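Local coordinates for protein kallistatin (Homo sapiens, PDB 6F4V) that inhibits the serine protease tissue kallikrein by forming an equimolar, heat- and SDS-stable complex, being cleaved at its own reactive site in the process, at residues Ile167-Leu172 against Met222-Asp227; Phe30-Ser35 against Ala331-Ser336. One frame throughout, in Å; residues are numbered along the deposited sequence.

Overall arrangement
Both contacts lean on one central mixed sheet, in which strands 159-172 and 328-340 run antiparallel as neighbours. Contact 1 lies at the end of strand 159-172, where it meets the turn after strand 217-223 that binds the sodium ion; the centre of contact 2 lies about 3 Å from that of the chain, beneath the start of helix 33-44. Their centres are about 15 Å apart, and sheet bonds join them: Phe169 O to Ala331 N at 2.8 Å and Ile167 N to Ala333 O at 2.9 Å. Strand 328-340, near the end of this chain, is consistent with a cleaved serpin reactive loop inserted into the sheet, passing between the regions known as breach and shutter.

Contact 1: residues Ile167-Leu172 against Met222-Asp227; sequences IYFKAL and MDYKGD. With NA (sodium ion), chain J.
Tyr224 presents one face of its ring to the edge of Phe169, whose CZ sits 3.8 Å from Tyr224 CE2, displaced toward the rim. The pair is edge-to-face, with planes at 78°. Phe169 extends to it with CG anti to the backbone N (chi1 175°). Ala171 adds its methyl, CB lying 3.6 Å from Tyr224 CD1. Beside the ring edge comes the carbonyl of Leu172: Leu172 O accepts from Lys225 N at 2.8 Å and also lies 3.2 Å from Tyr224 CA in a CA-H...O contact. Lys225 runs extended from there, with its CD packing on Leu172 CB.

Strand 159-172 ends here at the breach of the serpin fold, where the top of the central sheet meets the sheet containing strand 217-223. Trp173 meets the Tyr224 ring with nearly parallel planes, while the Tyr224 hydroxyl bonds to Thr329 OG1. An alanine in place of Tyr224 would probably leave the Phe169 edge without its aromatic face and Thr329 without this hydroxyl partner.

The backbone turns to a separate task: Tyr224 O at 2.2 Å and Gly226 O at 2.4 Å bind the sodium ion, and three waters complete the five ligands found around it. Gly226 takes backbone angles at which a side chain would jam against the carbonyl O of Lys225.

Contact 2: residues Phe30-Ser35 against Ala331-Ser336; sequences FFSPLS and AAAATS
This is a buried contact in the shutter region of the serpin fold, where the short strand 29-31 and the first turn of helix 33-44 rest on strand 328-340 of the central sheet. Small side chains make it close. Ser32 and Ala333 meet through their CB atoms at 3.5 Å, tighter than usual for two carbons. Ser32 is the N-cap of the helix: its OG, anti to the backbone N (chi1 179°), accepts from Ser35 N at 3.1 Å in a fairly straight bond of 163°. The same OG is also hydrogen-bonded to the backbone of the other protein chain.

One turn on, two hydroxyls meet: Ser35 OG and Thr335 OG1 are 2.7 Å apart and hydrogen-bonded. Each has a further partner, Asn165 OD1 for Ser35 and His318 ND1 for Thr335, so this buried polar pair belongs to a network that reaches both strands flanking 328-340. His318 also uses NE2 to bond Ser32 N, tying the helix start to the strand beside it. At the other end the contact turns apolar. Ala331 CB lies near the plane of the Phe30 ring, at its edge, 4.1 Å from CZ.

Phe30 also packs on Ala320 and Leu322 of strand 312-324, and its ring meets an aromatic side chain of the other chain, with which Phe30 and Phe31 pair as antiparallel strands. Beneath this layer, Ala331-Ser336 is held between strands 159-172 and 312-324, while Thr335 reaches up to Ile36 and Ala39 of helix 33-44.

Contact 1: residues Ile167-Leu172 against Met222-Asp227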
# COMPACT_ATOMS: atom_id res chain seq x y z
N ILE A 167 1.42 -0.06 -8.23
CA ILE A 167 2.54 -0.83 -7.75
C ILE A 167 2.19 -2.28 -8.01
O ILE A 167 1.07 -2.72 -7.79
CB ILE A 167 2.86 -0.54 -6.26
CG1 ILE A 167 4.01 -1.42 -5.76
CG2 ILE A 167 1.62 -0.70 -5.37
CD1 ILE A 167 4.59 -1.00 -4.41
N TYR A 168 3.19 -3.00 -8.50
CA TYR A 168 3.12 -4.42 -8.72
C TYR A 168 4.34 -5.05 -8.07
O TYR A 168 5.47 -4.59 -8.30
CB TYR A 168 3.07 -4.76 -10.20
CG TYR A 168 2.93 -6.25 -10.39
CD1 TYR A 168 1.71 -6.88 -10.20
CD2 TYR A 168 4.04 -7.05 -10.66
CE1 TYR A 168 1.59 -8.27 -10.31
CE2 TYR A 168 3.93 -8.45 -10.78
CZ TYR A 168 2.70 -9.04 -10.61
OH TYR A 168 2.54 -10.42 -10.71
N PHE A 169 4.11 -6.10 -7.28
CA PHE A 169 5.12 -6.75 -6.47
C PHE A 169 4.95 -8.24 -6.59
O PHE A 169 3.90 -8.79 -6.26
CB PHE A 169 4.92 -6.33 -5.01
CG PHE A 169 5.83 -7.02 -4.03
CD1 PHE A 169 7.09 -6.52 -3.80
CD2 PHE A 169 5.41 -8.11 -3.32
CE1 PHE A 169 7.93 -7.11 -2.87
CE2 PHE A 169 6.25 -8.72 -2.36
CZ PHE A 169 7.51 -8.20 -2.15
N LYS A 170 6.00 -8.93 -7.03
CA LYS A 170 5.97 -10.39 -7.06
C LYS A 170 7.34 -10.87 -6.65
O LYS A 170 8.36 -10.48 -7.25
CB LYS A 170 5.58 -10.91 -8.47
CG LYS A 170 5.43 -12.44 -8.50
CD LYS A 170 4.70 -12.97 -9.75
CE LYS A 170 5.37 -12.69 -11.06
NZ LYS A 170 4.49 -13.13 -12.21
N ALA A 171 7.36 -11.69 -5.62
CA ALA A 171 8.61 -12.04 -4.97
C ALA A 171 8.58 -13.45 -4.46
O ALA A 171 7.64 -13.87 -3.80
CB ALA A 171 8.87 -11.09 -3.80
N LEU A 172 9.66 -14.17 -4.71
CA LEU A 172 9.83 -15.52 -4.19
C LEU A 172 10.27 -15.53 -2.72
O LEU A 172 11.10 -14.70 -2.31
CB LEU A 172 10.92 -16.23 -4.99
CG LEU A 172 10.63 -16.52 -6.46
CD1 LEU A 172 11.95 -16.90 -7.13
CD2 LEU A 172 9.59 -17.62 -6.61
N MET A 222 9.59 -13.10 7.28
CA MET A 222 10.04 -13.95 6.19
C MET A 222 10.69 -13.11 5.11
O MET A 222 10.17 -12.06 4.70
CB MET A 222 8.89 -14.77 5.60
CG MET A 222 8.40 -15.85 6.53
SD MET A 222 7.05 -16.80 5.81
CE MET A 222 7.96 -17.76 4.62
N ASP A 223 11.85 -13.56 4.67
CA ASP A 223 12.58 -12.83 3.65
C ASP A 223 12.13 -13.30 2.29
O ASP A 223 11.82 -14.48 2.09
CB ASP A 223 14.10 -13.02 3.83
CG ASP A 223 14.63 -12.29 5.09
OD1 ASP A 223 14.22 -11.14 5.34
OD2 ASP A 223 15.33 -12.89 5.91
N TYR A 224 12.12 -12.36 1.36
CA TYR A 224 12.00 -12.65 -0.06
C TYR A 224 13.37 -12.68 -0.71
O TYR A 224 14.35 -12.14 -0.16
CB TYR A 224 11.15 -11.61 -0.74
CG TYR A 224 9.72 -11.53 -0.26
CD1 TYR A 224 8.82 -12.56 -0.54
CD2 TYR A 224 9.28 -10.46 0.50
CE1 TYR A 224 7.51 -12.50 -0.13
CE2 TYR A 224 7.97 -10.41 0.96
CZ TYR A 224 7.08 -11.39 0.62
OH TYR A 224 5.78 -11.34 1.07
N LYS A 225 13.47 -13.29 -1.88
CA LYS A 225 14.67 -13.18 -2.71
C LYS A 225 14.64 -11.79 -3.33
O LYS A 225 13.76 -11.49 -4.14
CB LYS A 225 14.69 -14.28 -3.77
CG LYS A 225 14.86 -15.63 -3.12
CD LYS A 225 14.97 -16.76 -4.13
CE LYS A 225 14.97 -18.09 -3.41
NZ LYS A 225 15.12 -19.20 -4.39
N GLY A 226 15.60 -10.96 -2.95
CA GLY A 226 15.60 -9.52 -3.26
C GLY A 226 15.41 -8.67 -2.03
O GLY A 226 15.42 -9.17 -0.92
N ASP A 227 15.23 -7.38 -2.22
CA ASP A 227 15.33 -6.44 -1.11
C ASP A 227 13.95 -6.19 -0.52
O ASP A 227 13.45 -5.05 -0.55
CB ASP A 227 15.97 -5.15 -1.58
CG ASP A 227 17.42 -5.34 -2.03
OD1 ASP A 227 18.09 -6.25 -1.51
OD2 ASP A 227 17.89 -4.56 -2.88
NA NA J . 16.08 -10.94 0.51
O HOH W 1 15.04 -9.87 2.33
O HOH W 2 17.64 -11.90 -1.14
O HOH W 3 17.07 -12.62 1.75

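Contact 2: residues Phe30-Ser35 against Ala331-Ser336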
# COMPACT_ATOMS: atom_id res chain seq x y z
N PHE A 30 -6.47 -4.46 3.18
CA PHE A 30 -5.24 -4.53 2.39
C PHE A 30 -5.08 -3.31 1.52
O PHE A 30 -5.94 -3.00 0.73
CB PHE A 30 -5.15 -5.83 1.53
CG PHE A 30 -3.76 -6.09 1.04
CD1 PHE A 30 -2.74 -6.44 1.95
CD2 PHE A 30 -3.43 -5.92 -0.29
CE1 PHE A 30 -1.44 -6.64 1.50
CE2 PHE A 30 -2.11 -6.08 -0.72
CZ PHE A 30 -1.13 -6.45 0.18
N PHE A 31 -3.95 -2.62 1.68
CA PHE A 31 -3.67 -1.46 0.85
C PHE A 31 -2.19 -1.26 0.67
O PHE A 31 -1.39 -1.85 1.38
CB PHE A 31 -4.32 -0.19 1.44
CG PHE A 31 -3.69 0.29 2.71
CD1 PHE A 31 -3.92 -0.36 3.90
CD2 PHE A 31 -2.89 1.40 2.71
CE1 PHE A 31 -3.33 0.06 5.08
CE2 PHE A 31 -2.33 1.86 3.91
CZ PHE A 31 -2.50 1.13 5.06
N SER A 32 -1.84 -0.44 -0.31
CA SER A 32 -0.48 0.05 -0.45
C SER A 32 -0.32 1.49 0.02
O SER A 32 -0.71 2.41 -0.68
CB SER A 32 -0.01 -0.03 -1.89
OG SER A 32 1.30 0.49 -1.96
N PRO A 33 0.32 1.68 1.18
CA PRO A 33 0.54 3.06 1.64
C PRO A 33 1.45 3.83 0.69
O PRO A 33 1.19 5.01 0.43
CB PRO A 33 1.21 2.91 3.00
CG PRO A 33 1.37 1.46 3.28
CD PRO A 33 0.76 0.68 2.17
N LEU A 34 2.46 3.15 0.15
CA LEU A 34 3.37 3.79 -0.79
C LEU A 34 2.63 4.33 -2.02
O LEU A 34 2.87 5.45 -2.45
CB LEU A 34 4.50 2.81 -1.18
CG LEU A 34 5.45 3.43 -2.20
CD1 LEU A 34 6.10 4.67 -1.62
CD2 LEU A 34 6.47 2.47 -2.66
N SER A 35 1.71 3.55 -2.56
CA SER A 35 0.95 4.00 -3.71
C SER A 35 0.14 5.25 -3.38
O SER A 35 0.15 6.23 -4.15
CB SER A 35 0.00 2.91 -4.19
OG SER A 35 -0.90 3.41 -5.16
N ALA A 331 1.56 -9.06 -4.78
CA ALA A 331 0.75 -7.94 -4.25
C ALA A 331 0.69 -6.82 -5.28
O ALA A 331 1.68 -6.52 -5.94
CB ALA A 331 1.29 -7.48 -2.90
N ALA A 332 -0.49 -6.23 -5.44
CA ALA A 332 -0.67 -5.17 -6.36
C ALA A 332 -1.60 -4.12 -5.76
O ALA A 332 -2.41 -4.41 -4.88
CB ALA A 332 -1.21 -5.68 -7.69
N ALA A 333 -1.46 -2.90 -6.26
CA ALA A 333 -2.33 -1.81 -5.84
C ALA A 333 -2.29 -0.68 -6.83
O ALA A 333 -1.36 -0.55 -7.63
CB ALA A 333 -1.98 -1.31 -4.45
N ALA A 334 -3.33 0.14 -6.79
CA ALA A 334 -3.35 1.35 -7.55
C ALA A 334 -4.21 2.41 -6.89
O ALA A 334 -5.09 2.09 -6.10
CB ALA A 334 -3.86 1.05 -8.95
N THR A 335 -3.92 3.66 -7.22
CA THR A 335 -4.62 4.82 -6.66
C THR A 335 -4.98 5.74 -7.80
O THR A 335 -4.15 5.99 -8.67
CB THR A 335 -3.68 5.59 -5.70
OG1 THR A 335 -3.24 4.72 -4.67
CG2 THR A 335 -4.37 6.80 -5.08
N SER A 336 -6.22 6.23 -7.80
CA SER A 336 -6.66 7.26 -8.73
C SER A 336 -7.00 8.55 -7.99
O SER A 336 -7.38 8.53 -6.81
CB SER A 336 -7.87 6.78 -9.51
OG SER A 336 -9.01 6.72 -8.70